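Local coordinates for galactose-binding-like protein (Bacteroides thetaiotaomicron, PDB 7M1B) that probably binds carbohydrate through a galactose-binding-like domain as a member of the SusE-like family, and may also have a degradative role, at residues T159-K162 against N163-F166; R276-G279 against G280-Y284; E344-A347 against D348-P351. All blocks are in the same frame, centred on the assembly; numbering follows the deposited sequence.

The three contacts come in series along the chain, each beside a beta strand. Interaction 1 joins strand 155-159 to strand 163-168, linking the two sheets of the N-terminal modelled domain. Interactions 2 and 3 belong to the C-terminal galactose-binding-like domain: residues 276-284 follow the long strand 256-274, and the loop at residues 344-351 connects strands 341-344 and 352-362, both of which pair with 256-274. Centres lie about 16 Å apart for interactions 1 and 3, about 31 Å for 2 and 3, and about 43 Å for 1 and 2, which are on opposite sides of the chain's centre. With nearest atoms about 6 Å from interaction 1, and Ala347 touching Arg169, interaction 3 lies at the domain boundary.

Interaction 1: T159-K162 against N163-F166; sequences TSVK and NIGF
Ile164 carries CG1 anti to its carbonyl carbon (chi1 -70°) and continues to CD1 in an extended chain (chi2 172°), which swings this branch back against the loop that precedes it. CG1 comes 3.3 Å from Val161 O, and CD1 meets Thr159 CG2 at 4.0 Å, the two side chains crossing at a slant. Val161 adds its CG2 methyl, 4.1 Å from Ile164 CG1. A branched isoleucine suits this buried place because both its arms meet the Thr159 methyl, while CG1 and CD1 also lie against the Val161 carbonyl, whose oxygen is satisfied by Asn132 ND2. Thr159 is two-sided. With its methyl given to Ile164, OG1 accepts a weak but nearly straight bond from Val161 N (3.3 Å, 168°) and shares water 1 with Gly165 N, which donates to that water at 3.2 Å. The water thus joins the two ends of the bend. Lys162 and Asn163, side by side and pointing the same way, suit the exposed outer side. Strand 155-159 belongs to the four-stranded sheet and 163-168 to the three-stranded one, so this is a sheet-to-sheet crossover of a beta sandwich, consistent with a fibronectin type III-like fold.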
loop_
_atom_site.group_PDB
_atom_site.type_symbol
_atom_site.label_atom_id
_atom_site.label_comp_id
_atom_site.label_asym_id
_atom_site.label_seq_id
_atom_site.Cartn_x
_atom_site.Cartn_y
_atom_site.Cartn_z
ATOM N N THR A 159 -2.736 22.456 -10.220
ATOM C CA THR A 159 -2.164 22.212 -8.913
ATOM C C THR A 159 -1.394 23.456 -8.471
ATOM O O THR A 159 -0.837 24.190 -9.293
ATOM C CB THR A 159 -1.274 20.943 -8.957
ATOM O OG1 THR A 159 -0.728 20.693 -7.650
ATOM C CG2 THR A 159 -0.125 21.087 -9.928
ATOM N N SER A 160 -1.360 23.718 -7.137
ATOM C CA SER A 160 -0.315 24.648 -6.712
ATOM C C SER A 160 0.545 24.082 -5.574
ATOM O O SER A 160 1.230 24.852 -4.892
ATOM C CB SER A 160 -0.965 26.003 -6.344
ATOM O OG SER A 160 -1.822 25.788 -5.215
ATOM N N VAL A 161 0.565 22.747 -5.361
ATOM C CA VAL A 161 1.341 22.259 -4.222
ATOM C C VAL A 161 2.840 22.468 -4.479
ATOM O O VAL A 161 3.253 22.683 -5.642
ATOM C CB VAL A 161 0.971 20.813 -3.832
ATOM C CG1 VAL A 161 -0.492 20.731 -3.409
ATOM C CG2 VAL A 161 1.303 19.823 -4.946
ATOM N N LYS A 162 3.641 22.463 -3.389
ATOM C CA LYS A 162 5.090 22.612 -3.471
ATOM C C LYS A 162 5.731 21.407 -4.134
ATOM O O LYS A 162 6.608 21.569 -4.993
ATOM C CB LYS A 162 5.740 22.840 -2.104
ATOM C CG LYS A 162 7.268 22.870 -2.136
ATOM C CD LYS A 162 7.901 23.553 -0.948
ATOM C CE LYS A 162 9.433 23.554 -1.041
ATOM N NZ LYS A 162 10.022 23.827 0.306
ATOM N N ASN A 163 5.330 20.198 -3.698
ATOM C CA ASN A 163 5.894 18.952 -4.191
ATOM C C ASN A 163 4.827 18.325 -5.076
ATOM O O ASN A 163 3.910 17.676 -4.558
ATOM C CB ASN A 163 6.331 18.064 -3.023
ATOM C CG ASN A 163 7.564 18.579 -2.300
ATOM O OD1 ASN A 163 7.509 18.836 -1.098
ATOM N ND2 ASN A 163 8.680 18.752 -3.011
ATOM N N ILE A 164 4.914 18.613 -6.377
ATOM C CA ILE A 164 3.864 18.277 -7.337
ATOM C C ILE A 164 4.064 16.817 -7.658
ATOM O O ILE A 164 5.192 16.477 -7.879
ATOM C CB ILE A 164 3.975 19.150 -8.593
ATOM C CG1 ILE A 164 3.572 20.606 -8.220
ATOM C CG2 ILE A 164 3.146 18.639 -9.759
ATOM C CD1 ILE A 164 3.818 21.626 -9.324
ATOM N N GLY A 165 2.994 16.046 -7.668
ATOM C CA GLY A 165 3.075 14.618 -8.020
ATOM C C GLY A 165 1.683 14.135 -8.436
ATOM O O GLY A 165 0.718 14.331 -7.695
ATOM N N PHE A 166 1.545 13.581 -9.640
ATOM C CA PHE A 166 0.228 13.122 -10.088
ATOM C C PHE A 166 0.422 12.006 -11.095
ATOM O O PHE A 166 1.525 11.899 -11.628
ATOM C CB PHE A 166 -0.634 14.244 -10.686
ATOM C CG PHE A 166 -0.032 14.956 -11.888
ATOM C CD1 PHE A 166 0.973 15.912 -11.732
ATOM C CD2 PHE A 166 -0.461 14.647 -13.178
ATOM C CE1 PHE A 166 1.520 16.540 -12.852
ATOM C CE2 PHE A 166 0.113 15.244 -14.291
ATOM C CZ PHE A 166 1.084 16.217 -14.125
HETATM O O HOH W 1 0.133 17.551 -7.820
#

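Interaction 2: R276-G279 against G280-Y284; sequences RSMG and GSYYY. With EDO (1,2-ethanediol), chain B.
Two beta turns in succession, a type I' turn from Ser277 to Gly280 and a type I turn from Gly280 to Tyr283, bring Ser277 O against the backbone of Gly280 and Tyr282. Gly280 N donates to Ser277 O at 3.1 Å, and Tyr282 N adds a weak bond to the same oxygen. The second turn is closed by Tyr283 N to Gly280 O. Glycine suits positions 279 and 280 because of their particular backbone angles (phi 101° and 118°), at which a CB would jam against the preceding carbonyl oxygen.

Folding the chain this way sets the Arg276 guanidinium and the Met278 sulfur next to each other on one side of the Tyr282 ring. SD lies over the ring face, 4.5 Å from its centroid: a Met-aromatic contact. The guanidinium sits obliquely near Tyr282 CD2, which is 3.4 Å from Arg276 CZ and over the centre of one guanidinium face, with the two planes 29° apart. The double turn is part of the loop between strands 256-274 and 289-290 of the galactose-binding-like domain, a beta-sandwich fold.

Arginine can serve several partners at once here. The bends at chi2 and chi3 turn its flat end toward Tyr282, while NH2 donates to Ala286 O, NE donates to water 2 at 2.9 Å, and NH1 makes a weak bond to Met278 SD. NH1 also donates to 1,2-ethanediol O2 at 2.9 Å, a molecule probably left from crystallisation. The small Ser277 fits tightly against Tyr283: its CB is 3.3 Å from Tyr283 CE1, and its CA lies over a face of the ring. Ser277 OG hydrogen-bonds to Leu238 O, tying the first turn to a separate part of the domain.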
loop_
_atom_site.group_PDB
_atom_site.type_symbol
_atom_site.label_atom_id
_atom_site.label_comp_id
_atom_site.label_asym_id
_atom_site.label_seq_id
_atom_site.Cartn_x
_atom_site.Cartn_y
_atom_site.Cartn_z
ATOM N N ARG A 276 -8.666 -14.443 9.533
ATOM C CA ARG A 276 -8.768 -15.851 9.972
ATOM C C ARG A 276 -10.274 -16.163 9.971
ATOM O O ARG A 276 -11.142 -15.345 10.318
ATOM C CB ARG A 276 -8.199 -15.944 11.418
ATOM C CG ARG A 276 -8.462 -17.290 12.095
ATOM C CD ARG A 276 -9.746 -17.288 12.907
ATOM N NE ARG A 276 -9.639 -16.341 14.058
ATOM C CZ ARG A 276 -9.220 -16.709 15.295
ATOM N NH1 ARG A 276 -8.950 -18.009 15.576
ATOM N NH2 ARG A 276 -9.088 -15.772 16.187
ATOM N N SER A 277 -10.614 -17.414 9.598
ATOM C CA SER A 277 -11.977 -17.750 9.228
ATOM C C SER A 277 -12.495 -18.960 9.996
ATOM O O SER A 277 -13.512 -18.833 10.682
ATOM C CB SER A 277 -12.030 -17.953 7.737
ATOM O OG SER A 277 -11.113 -19.031 7.425
ATOM N N MET A 278 -11.879 -20.168 9.827
ATOM C CA MET A 278 -12.277 -21.392 10.502
ATOM C C MET A 278 -13.760 -21.670 10.270
ATOM O O MET A 278 -14.527 -22.033 11.186
ATOM C CB MET A 278 -11.955 -21.313 12.013
ATOM C CG MET A 278 -10.460 -21.206 12.218
ATOM S SD MET A 278 -10.091 -21.076 13.916
ATOM C CE MET A 278 -8.392 -20.916 13.754
ATOM N N GLY A 279 -14.149 -21.554 9.009
ATOM C CA GLY A 279 -15.519 -21.845 8.627
ATOM C C GLY A 279 -16.409 -20.604 8.439
ATOM O O GLY A 279 -17.508 -20.669 7.876
ATOM N N GLY A 280 -15.939 -19.458 8.895
ATOM C CA GLY A 280 -16.564 -18.153 8.734
ATOM C C GLY A 280 -16.971 -17.456 10.039
ATOM O O GLY A 280 -17.163 -16.225 10.029
ATOM N N SER A 281 -17.139 -18.213 11.133
ATOM C CA SER A 281 -17.705 -17.538 12.294
ATOM C C SER A 281 -16.706 -16.577 12.939
ATOM O O SER A 281 -17.095 -15.736 13.729
ATOM C CB SER A 281 -18.206 -18.516 13.328
ATOM O OG SER A 281 -17.125 -19.255 13.848
ATOM N N TYR A 282 -15.424 -16.682 12.582
ATOM C CA TYR A 282 -14.389 -15.809 13.148
ATOM C C TYR A 282 -14.196 -14.498 12.400
ATOM O O TYR A 282 -13.398 -13.651 12.804
ATOM C CB TYR A 282 -13.066 -16.552 13.308
ATOM C CG TYR A 282 -13.125 -17.430 14.517
ATOM C CD1 TYR A 282 -13.617 -18.747 14.414
ATOM C CD2 TYR A 282 -12.529 -17.034 15.717
ATOM C CE1 TYR A 282 -13.671 -19.564 15.545
ATOM C CE2 TYR A 282 -12.643 -17.806 16.870
ATOM C CZ TYR A 282 -13.131 -19.124 16.757
ATOM O OH TYR A 282 -13.194 -19.921 17.887
ATOM N N TYR A 283 -14.848 -14.376 11.237
ATOM C CA TYR A 283 -14.738 -13.097 10.554
ATOM C C TYR A 283 -15.248 -11.932 11.405
ATOM O O TYR A 283 -16.238 -12.022 12.166
ATOM C CB TYR A 283 -15.435 -13.125 9.170
ATOM C CG TYR A 283 -14.792 -13.999 8.126
ATOM C CD1 TYR A 283 -13.402 -14.014 7.948
ATOM C CD2 TYR A 283 -15.579 -14.765 7.253
ATOM C CE1 TYR A 283 -12.821 -14.807 6.953
ATOM C CE2 TYR A 283 -15.001 -15.549 6.236
ATOM C CZ TYR A 283 -13.633 -15.504 6.046
ATOM O OH TYR A 283 -13.029 -16.298 5.097
ATOM N N TYR A 284 -14.569 -10.812 11.242
ATOM C CA TYR A 284 -14.983 -9.510 11.777
ATOM C C TYR A 284 -15.044 -9.549 13.321
ATOM O O TYR A 284 -15.869 -8.866 13.931
ATOM C CB TYR A 284 -16.340 -9.115 11.160
ATOM C CG TYR A 284 -16.191 -8.827 9.690
ATOM C CD1 TYR A 284 -15.539 -7.685 9.235
ATOM C CD2 TYR A 284 -16.736 -9.708 8.793
ATOM C CE1 TYR A 284 -15.394 -7.429 7.871
ATOM C CE2 TYR A 284 -16.583 -9.483 7.423
ATOM C CZ TYR A 284 -15.962 -8.312 6.975
ATOM O OH TYR A 284 -15.784 -8.050 5.644
HETATM C C1 EDO B . -6.868 -21.285 17.666
HETATM O O1 EDO B . -8.198 -21.509 17.212
HETATM C C2 EDO B . -6.554 -19.832 17.636
HETATM O O2 EDO B . -7.626 -18.901 17.985
HETATM O O HOH W 2 -10.634 -13.737 13.342
HETATM O O HOH W 3 -16.936 -21.021 11.708
#

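Interaction 3: E344-A347 against D348-P351; sequences EFLA and DIPP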
loop_
_atom_site.group_PDB
_atom_site.type_symbol
_atom_site.label_atom_id
_atom_site.label_comp_id
_atom_site.label_asym_id
_atom_site.label_seq_id
_atom_site.Cartn_x
_atom_site.Cartn_y
_atom_site.Cartn_z
ATOM N N GLU A 344 -5.085 -0.760 -2.404
ATOM C CA GLU A 344 -4.125 -0.235 -3.366
ATOM C C GLU A 344 -3.141 0.668 -2.625
ATOM O O GLU A 344 -3.458 1.230 -1.551
ATOM C CB GLU A 344 -4.794 0.640 -4.440
ATOM C CG GLU A 344 -5.936 -0.050 -5.127
ATOM C CD GLU A 344 -6.440 0.680 -6.339
ATOM O OE1 GLU A 344 -6.091 1.831 -6.486
ATOM O OE2 GLU A 344 -7.170 0.059 -7.119
ATOM N N PHE A 345 -1.902 0.667 -3.105
ATOM C CA PHE A 345 -0.896 1.506 -2.485
ATOM C C PHE A 345 -0.853 2.861 -3.136
ATOM O O PHE A 345 -1.267 3.004 -4.294
ATOM C CB PHE A 345 0.508 0.959 -2.699
ATOM C CG PHE A 345 0.778 -0.187 -1.774
ATOM C CD1 PHE A 345 0.961 0.068 -0.389
ATOM C CD2 PHE A 345 0.705 -1.510 -2.203
ATOM C CE1 PHE A 345 1.138 -0.988 0.476
ATOM C CE2 PHE A 345 0.944 -2.550 -1.322
ATOM C CZ PHE A 345 1.160 -2.278 0.018
ATOM N N LEU A 346 -0.254 3.802 -2.385
ATOM C CA LEU A 346 -0.019 5.129 -2.948
ATOM C C LEU A 346 0.959 5.038 -4.138
ATOM O O LEU A 346 1.798 4.135 -4.146
ATOM C CB LEU A 346 0.441 6.131 -1.858
ATOM C CG LEU A 346 -0.450 6.327 -0.630
ATOM C CD1 LEU A 346 0.391 6.881 0.522
ATOM C CD2 LEU A 346 -1.623 7.271 -0.918
ATOM N N ALA A 347 0.763 5.872 -5.195
ATOM C CA ALA A 347 1.702 5.972 -6.320
ATOM C C ALA A 347 3.045 6.615 -5.929
ATOM O O ALA A 347 4.120 6.240 -6.437
ATOM C CB ALA A 347 1.075 6.642 -7.515
ATOM N N ASP A 348 3.011 7.551 -4.984
ATOM C CA ASP A 348 4.194 8.349 -4.677
ATOM C C ASP A 348 4.974 7.650 -3.563
ATOM O O ASP A 348 5.173 8.201 -2.494
ATOM C CB ASP A 348 3.746 9.777 -4.386
ATOM C CG ASP A 348 2.688 9.851 -3.289
ATOM O OD1 ASP A 348 1.924 8.859 -3.112
ATOM O OD2 ASP A 348 2.656 10.873 -2.588
ATOM N N ILE A 349 5.259 6.355 -3.726
ATOM C CA ILE A 349 5.974 5.676 -2.654
ATOM C C ILE A 349 7.287 5.203 -3.276
ATOM O O ILE A 349 7.333 5.034 -4.496
ATOM C CB ILE A 349 5.143 4.510 -2.046
ATOM C CG1 ILE A 349 4.732 3.511 -3.141
ATOM C CG2 ILE A 349 3.942 5.031 -1.230
ATOM C CD1 ILE A 349 4.149 2.176 -2.636
ATOM N N PRO A 350 8.364 5.017 -2.487
ATOM C CA PRO A 350 9.650 4.558 -2.987
ATOM C C PRO A 350 9.549 3.032 -3.088
ATOM O O PRO A 350 8.642 2.441 -2.476
ATOM C CB PRO A 350 10.630 4.922 -1.844
ATOM C CG PRO A 350 9.792 4.984 -0.585
ATOM C CD PRO A 350 8.372 5.252 -1.025
ATOM N N PRO A 351 10.508 2.362 -3.765
ATOM C CA PRO A 351 10.635 0.900 -3.673
ATOM C C PRO A 351 10.892 0.575 -2.210
ATOM O O PRO A 351 11.585 1.319 -1.525
ATOM C CB PRO A 351 11.928 0.620 -4.462
ATOM C CG PRO A 351 11.986 1.772 -5.469
ATOM C CD PRO A 351 11.565 2.955 -4.616
#
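Residues Ala347 to Ile349 form an inverse gamma turn centred on Asp348, in which Ile349 N reaches back to Ala347 O in a weak bond of 2.9 Å, bent to 140°. The reversal faces Ile349 toward the residues just before the turn. Its CG1 takes the place between the backbone N and the carbonyl carbon (chi1 56°), which sets this branch 3.2 Å from Leu346 O and carries CD1 on to Phe345 CB at 3.8 Å. The other branch, CG2, packs against Leu346 CB at 3.7 Å, so isoleucine, forked at CB, holds the incoming chain at two points.

Phe345 suits the buried end: its CB makes the closest approach to Ile349, while its ring runs inward to meet Phe271 on strand 256-274. Asp348 folds its carboxylate back over the turn, with OD1 3.3 Å from Leu346 CB, and as an exposed residue it can keep its charge near solvent. The short side chain of Ala347 points away from the bend and touches Arg169 of the N-terminal modelled domain, placing the turn at the boundary between domains.

Asp348 N is buried with no partner in the model, and the turn's own bond is weak. Within the turn, Ile349's apolar contacts therefore supplement that bond, while bonds to neighbouring strands also fix this connection between two strands that both pair with 256-274.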